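PDB 3IEG: DnaJ homolog subfamily C member 3, which acts as a co-chaperone of the unfolded protein response in the endoplasmic reticulum, binding misfolded proteins through its TPR repeats and inhibiting the eIF-2-alpha kinase GCN2. Local coordinates for residues Arg249-Met261 with Ser274-Lys287. Numbering follows the deposited sequence.
Sequences RYTDATSKYESVM and SKERICHCFSKDEK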
loop_
_atom_site.group_PDB
_atom_site.type_symbol
_atom_site.label_atom_id
_atom_site.label_comp_id
_atom_site.label_asym_id
_atom_site.label_seq_id
_atom_site.Cartn_x
_atom_site.Cartn_y
_atom_site.Cartn_z
ATOM N N ARG A 249 28.009 21.945 8.373
ATOM C CA ARG A 249 28.527 21.419 9.638
ATOM C C ARG A 249 28.862 19.922 9.519
ATOM O O ARG A 249 28.217 19.080 10.140
ATOM C CB ARG A 249 27.529 21.670 10.766
ATOM C CG ARG A 249 27.160 23.125 10.948
ATOM C CD ARG A 249 26.127 23.324 12.053
ATOM N NE ARG A 249 26.530 22.645 13.281
ATOM C CZ ARG A 249 25.820 22.642 14.402
ATOM N NH1 ARG A 249 24.654 23.277 14.463
ATOM N NH2 ARG A 249 26.275 21.990 15.458
ATOM N N TYR A 250 29.882 19.604 8.731
ATOM C CA TYR A 250 30.160 18.222 8.328
ATOM C C TYR A 250 30.588 17.268 9.436
ATOM O O TYR A 250 30.188 16.094 9.448
ATOM C CB TYR A 250 31.154 18.206 7.165
ATOM C CG TYR A 250 30.597 18.942 5.986
ATOM C CD1 TYR A 250 31.078 20.199 5.633
ATOM C CD2 TYR A 250 29.532 18.410 5.259
ATOM C CE1 TYR A 250 30.534 20.893 4.554
ATOM C CE2 TYR A 250 28.987 19.088 4.188
ATOM C CZ TYR A 250 29.493 20.324 3.841
ATOM O OH TYR A 250 28.943 20.981 2.778
ATOM N N THR A 251 31.378 17.763 10.380
ATOM C CA THR A 251 31.831 16.886 11.446
ATOM C C THR A 251 30.701 16.570 12.431
ATOM O O THR A 251 30.647 15.465 12.963
ATOM C CB THR A 251 33.168 17.350 12.152
ATOM O OG1 THR A 251 32.901 17.777 13.486
ATOM C CG2 THR A 251 33.880 18.448 11.386
ATOM N N ASP A 252 29.788 17.513 12.644
ATOM C CA ASP A 252 28.605 17.231 13.459
ATOM C C ASP A 252 27.616 16.307 12.751
ATOM O O ASP A 252 26.981 15.466 13.389
ATOM C CB ASP A 252 27.907 18.510 13.923
ATOM C CG ASP A 252 28.703 19.265 14.985
ATOM O OD1 ASP A 252 29.450 18.631 15.765
ATOM O OD2 ASP A 252 28.571 20.502 15.045
ATOM N N ALA A 253 27.506 16.452 11.435
ATOM C CA ALA A 253 26.718 15.520 10.615
ATOM C C ALA A 253 27.278 14.098 10.657
ATOM O O ALA A 253 26.529 13.131 10.770
ATOM C CB ALA A 253 26.616 16.011 9.172
ATOM N N THR A 254 28.593 13.973 10.563
ATOM C CA THR A 254 29.231 12.672 10.666
ATOM C C THR A 254 28.823 12.031 11.987
ATOM O O THR A 254 28.191 10.968 12.011
ATOM C CB THR A 254 30.732 12.818 10.554
ATOM O OG1 THR A 254 31.021 13.341 9.259
ATOM C CG2 THR A 254 31.423 11.487 10.713
ATOM N N SER A 255 29.152 12.729 13.069
ATOM C CA SER A 255 28.715 12.397 14.413
ATOM C C SER A 255 27.234 11.993 14.453
ATOM O O SER A 255 26.894 10.959 15.023
ATOM C CB SER A 255 28.990 13.600 15.320
ATOM O OG SER A 255 28.326 13.500 16.563
ATOM N N LYS A 256 26.361 12.797 13.843
ATOM C CA LYS A 256 24.939 12.476 13.790
ATOM C C LYS A 256 24.616 11.165 13.075
ATOM O O LYS A 256 23.856 10.362 13.607
ATOM C CB LYS A 256 24.123 13.612 13.185
ATOM C CG LYS A 256 23.458 14.499 14.222
ATOM C CD LYS A 256 22.305 13.831 14.933
ATOM C CE LYS A 256 21.695 14.808 15.913
ATOM N NZ LYS A 256 22.105 14.551 17.292
ATOM N N TYR A 257 25.183 10.942 11.889
ATOM C CA TYR A 257 24.960 9.678 11.192
ATOM C C TYR A 257 25.576 8.482 11.929
ATOM O O TYR A 257 25.109 7.349 11.799
ATOM C CB TYR A 257 25.419 9.748 9.740
ATOM C CG TYR A 257 24.321 10.213 8.814
ATOM C CD1 TYR A 257 24.400 11.444 8.151
ATOM C CD2 TYR A 257 23.179 9.438 8.619
ATOM C CE1 TYR A 257 23.370 11.875 7.304
ATOM C CE2 TYR A 257 22.148 9.862 7.780
ATOM C CZ TYR A 257 22.253 11.075 7.129
ATOM O OH TYR A 257 21.230 11.474 6.313
ATOM N N GLU A 258 26.603 8.751 12.728
ATOM C CA GLU A 258 27.213 7.723 13.549
ATOM C C GLU A 258 26.156 7.171 14.497
ATOM O O GLU A 258 26.013 5.961 14.638
ATOM C CB GLU A 258 28.392 8.284 14.340
ATOM C CG GLU A 258 29.637 7.407 14.346
ATOM C CD GLU A 258 30.512 7.600 13.104
ATOM O OE1 GLU A 258 31.591 8.237 13.209
ATOM O OE2 GLU A 258 30.114 7.118 12.022
ATOM N N SER A 259 25.401 8.059 15.128
ATOM C CA SER A 259 24.385 7.620 16.060
ATOM C C SER A 259 23.155 7.043 15.345
ATOM O O SER A 259 22.460 6.198 15.898
ATOM C CB SER A 259 24.011 8.736 17.023
ATOM O OG SER A 259 23.556 9.855 16.302
ATOM N N VAL A 260 22.909 7.473 14.109
ATOM C CA VAL A 260 21.872 6.858 13.273
ATOM C C VAL A 260 22.117 5.353 13.092
ATOM O O VAL A 260 21.195 4.564 13.233
ATOM C CB VAL A 260 21.714 7.586 11.911
ATOM C CG1 VAL A 260 20.853 6.779 10.939
ATOM C CG2 VAL A 260 21.118 8.957 12.122
HETATM N N MSE A 261 23.359 4.965 12.810
HETATM C CA MSE A 261 23.727 3.546 12.736
HETATM C C MSE A 261 23.729 2.840 14.087
HETATM O O MSE A 261 23.480 1.643 14.162
HETATM C CB MSE A 261 25.087 3.382 12.092
HETATM C CG MSE A 261 25.079 3.673 10.619
HETATM SE SE MSE A 261 26.881 3.915 9.921
HETATM C CE MSE A 261 27.693 2.208 10.475
ATOM N N SER A 274 23.676 5.768 5.568
ATOM C CA SER A 274 24.442 6.612 6.488
ATOM C C SER A 274 25.897 6.736 6.065
ATOM O O SER A 274 26.457 7.832 6.090
ATOM C CB SER A 274 24.352 6.103 7.924
ATOM O OG SER A 274 23.038 6.288 8.424
ATOM N N LYS A 275 26.501 5.620 5.668
ATOM C CA LYS A 275 27.868 5.629 5.176
ATOM C C LYS A 275 27.998 6.515 3.949
ATOM O O LYS A 275 28.944 7.298 3.852
ATOM C CB LYS A 275 28.360 4.215 4.877
ATOM C CG LYS A 275 29.026 3.511 6.064
ATOM C CD LYS A 275 29.615 2.166 5.628
ATOM C CE LYS A 275 30.090 1.329 6.820
ATOM N NZ LYS A 275 30.847 0.127 6.353
ATOM N N GLU A 276 27.036 6.419 3.031
ATOM C CA GLU A 276 27.038 7.275 1.849
ATOM C C GLU A 276 27.092 8.768 2.219
ATOM O O GLU A 276 27.888 9.524 1.668
ATOM C CB GLU A 276 25.830 6.989 0.958
ATOM C CG GLU A 276 25.881 7.763 -0.353
ATOM C CD GLU A 276 24.540 7.905 -1.042
ATOM O OE1 GLU A 276 23.903 6.863 -1.308
ATOM O OE2 GLU A 276 24.142 9.054 -1.358
ATOM N N ARG A 277 26.237 9.184 3.150
ATOM C CA ARG A 277 26.211 10.574 3.598
ATOM C C ARG A 277 27.493 10.954 4.363
ATOM O O ARG A 277 27.966 12.088 4.267
ATOM C CB ARG A 277 24.943 10.882 4.424
ATOM C CG ARG A 277 23.603 10.711 3.687
ATOM C CD ARG A 277 23.549 11.494 2.375
ATOM N NE ARG A 277 23.185 12.904 2.551
ATOM C CZ ARG A 277 23.554 13.888 1.732
ATOM N NH1 ARG A 277 24.331 13.642 0.684
ATOM N NH2 ARG A 277 23.167 15.130 1.967
ATOM N N ILE A 278 28.066 10.002 5.096
ATOM C CA ILE A 278 29.330 10.250 5.776
ATOM C C ILE A 278 30.436 10.438 4.734
ATOM O O ILE A 278 31.260 11.351 4.850
ATOM C CB ILE A 278 29.666 9.159 6.823
ATOM C CG1 ILE A 278 28.793 9.362 8.076
ATOM C CG2 ILE A 278 31.166 9.188 7.192
ATOM C CD1 ILE A 278 28.745 8.174 9.035
ATOM N N CYS A 279 30.418 9.598 3.705
ATOM C CA CYS A 279 31.288 9.763 2.548
ATOM C C CYS A 279 31.190 11.183 1.984
ATOM O O CYS A 279 32.204 11.805 1.667
ATOM C CB CYS A 279 30.945 8.706 1.499
ATOM S SG CYS A 279 31.318 9.142 -0.199
ATOM N N HIS A 280 29.962 11.696 1.902
ATOM C CA HIS A 280 29.697 13.070 1.481
ATOM C C HIS A 280 30.305 14.075 2.456
ATOM O O HIS A 280 30.942 15.031 2.033
ATOM C CB HIS A 280 28.187 13.296 1.339
ATOM C CG HIS A 280 27.820 14.629 0.763
ATOM N ND1 HIS A 280 28.069 14.969 -0.550
ATOM C CD2 HIS A 280 27.202 15.702 1.318
ATOM C CE1 HIS A 280 27.628 16.194 -0.778
ATOM N NE2 HIS A 280 27.097 16.661 0.338
ATOM N N CYS A 281 30.119 13.845 3.754
ATOM C CA CYS A 281 30.647 14.737 4.787
ATOM C C CYS A 281 32.150 14.939 4.723
ATOM O O CYS A 281 32.615 16.068 4.643
ATOM C CB CYS A 281 30.249 14.269 6.177
ATOM S SG CYS A 281 28.613 14.805 6.590
ATOM N N PHE A 282 32.903 13.847 4.737
ATOM C CA PHE A 282 34.357 13.938 4.640
ATOM C C PHE A 282 34.821 14.624 3.343
ATOM O O PHE A 282 35.692 15.484 3.378
ATOM C CB PHE A 282 35.009 12.567 4.850
ATOM C CG PHE A 282 35.094 12.151 6.305
ATOM C CD1 PHE A 282 35.922 12.843 7.202
ATOM C CD2 PHE A 282 34.369 11.066 6.779
ATOM C CE1 PHE A 282 36.014 12.453 8.560
ATOM C CE2 PHE A 282 34.457 10.668 8.131
ATOM C CZ PHE A 282 35.275 11.363 9.019
ATOM N N SER A 283 34.206 14.276 2.218
ATOM C CA SER A 283 34.511 14.921 0.940
ATOM C C SER A 283 34.375 16.446 0.994
ATOM O O SER A 283 35.311 17.166 0.663
ATOM C CB SER A 283 33.628 14.345 -0.172
ATOM O OG SER A 283 34.003 14.846 -1.447
ATOM N N LYS A 284 33.209 16.925 1.417
ATOM C CA LYS A 284 32.907 18.356 1.455
ATOM C C LYS A 284 33.666 19.116 2.551
ATOM O O LYS A 284 33.869 20.327 2.448
ATOM C CB LYS A 284 31.399 18.582 1.610
ATOM C CG LYS A 284 30.559 18.239 0.393
ATOM C CD LYS A 284 30.798 19.197 -0.788
ATOM C CE LYS A 284 29.831 18.887 -1.944
ATOM N NZ LYS A 284 30.416 19.119 -3.306
ATOM N N ASP A 285 34.073 18.407 3.596
ATOM C CA ASP A 285 34.878 18.989 4.665
ATOM C C ASP A 285 36.351 18.993 4.248
ATOM O O ASP A 285 37.244 19.234 5.062
ATOM C CB ASP A 285 34.691 18.186 5.957
ATOM C CG ASP A 285 34.997 18.993 7.208
ATOM O OD1 ASP A 285 34.854 20.240 7.178
ATOM O OD2 ASP A 285 35.372 18.370 8.231
ATOM N N GLU A 286 36.583 18.733 2.960
ATOM C CA GLU A 286 37.917 18.580 2.389
ATOM C C GLU A 286 38.868 17.786 3.285
ATOM O O GLU A 286 39.917 18.288 3.692
ATOM C CB GLU A 286 38.503 19.937 2.017
ATOM C CG GLU A 286 37.796 20.593 0.845
ATOM C CD GLU A 286 38.317 21.992 0.542
ATOM O OE1 GLU A 286 38.968 22.606 1.423
ATOM O OE2 GLU A 286 38.057 22.479 -0.579
ATOM N N LYS A 287 38.478 16.549 3.589
ATOM C CA LYS A 287 39.321 15.612 4.327
ATOM C C LYS A 287 39.526 14.328 3.508
ATOM O O LYS A 287 38.951 13.284 3.807
ATOM C CB LYS A 287 38.747 15.364 5.727
ATOM C CG LYS A 287 38.978 16.561 6.643
ATOM C CD LYS A 287 38.321 16.442 8.010
ATOM C CE LYS A 287 38.834 17.567 8.929
ATOM N NZ LYS A 287 37.943 17.856 10.096
#
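Y250 O, which faces C281 across the helix pair, is gripped twice from within its own helix: T254 N and T254 OG1 reach it from opposite faces of the carbonyl plane, the hydroxyl at 2.9 Å. That bond turns T254 OG1 toward C281 CB and over a face of the F282 ring, while T254 CG2, anti to the backbone N (the hydroxyl torsion is -63°), meets F282 CE2. C281 SG lies against A253 CB, 3.5 Å away, and in the plane of the Y250 ring at its edge, a sulfur-aromatic contact. Over one face of the same ring comes K284 CB, 3.7 Å from the ring centroid in a CH-pi contact, and D285 CB packs on Y250 CB. An alanine in place of Y250 would probably open a gap over K284 CB and strip C281 SG of its aromatic neighbour. Two helical turns further along, R277 CB sits over a face of the Y257 ring, 3.4 Å from Y257 CE1; S274 OG, hydrogen-bonded to Y270 O, approaches Y257 CD2 obliquely, and I278 CD1 touches Y257 CB. The R277 chain bends twice and brings its guanidinium to stand nearly upright to the ring, 82° between planes; E242 of helix 222-246 accepts a hydrogen bond from Y257 OH and forms a salt bridge with R277 NE. At the far end the selenomethionine M261 lays CG on S274 CB, 3.7 Å apart. The two helices run antiparallel, at 162°, with axes 8.9 Å apart, an arrangement that fits the stacked helices of a TPR array, joining TPR 7 and TPR 8. Helix 222-246 packs against both helices through Y257 and R277, whereas helix 268-284 is tied onward to helix 288-301 by the C279-C295 disulfide and to helix 306-318 by H280 and K284.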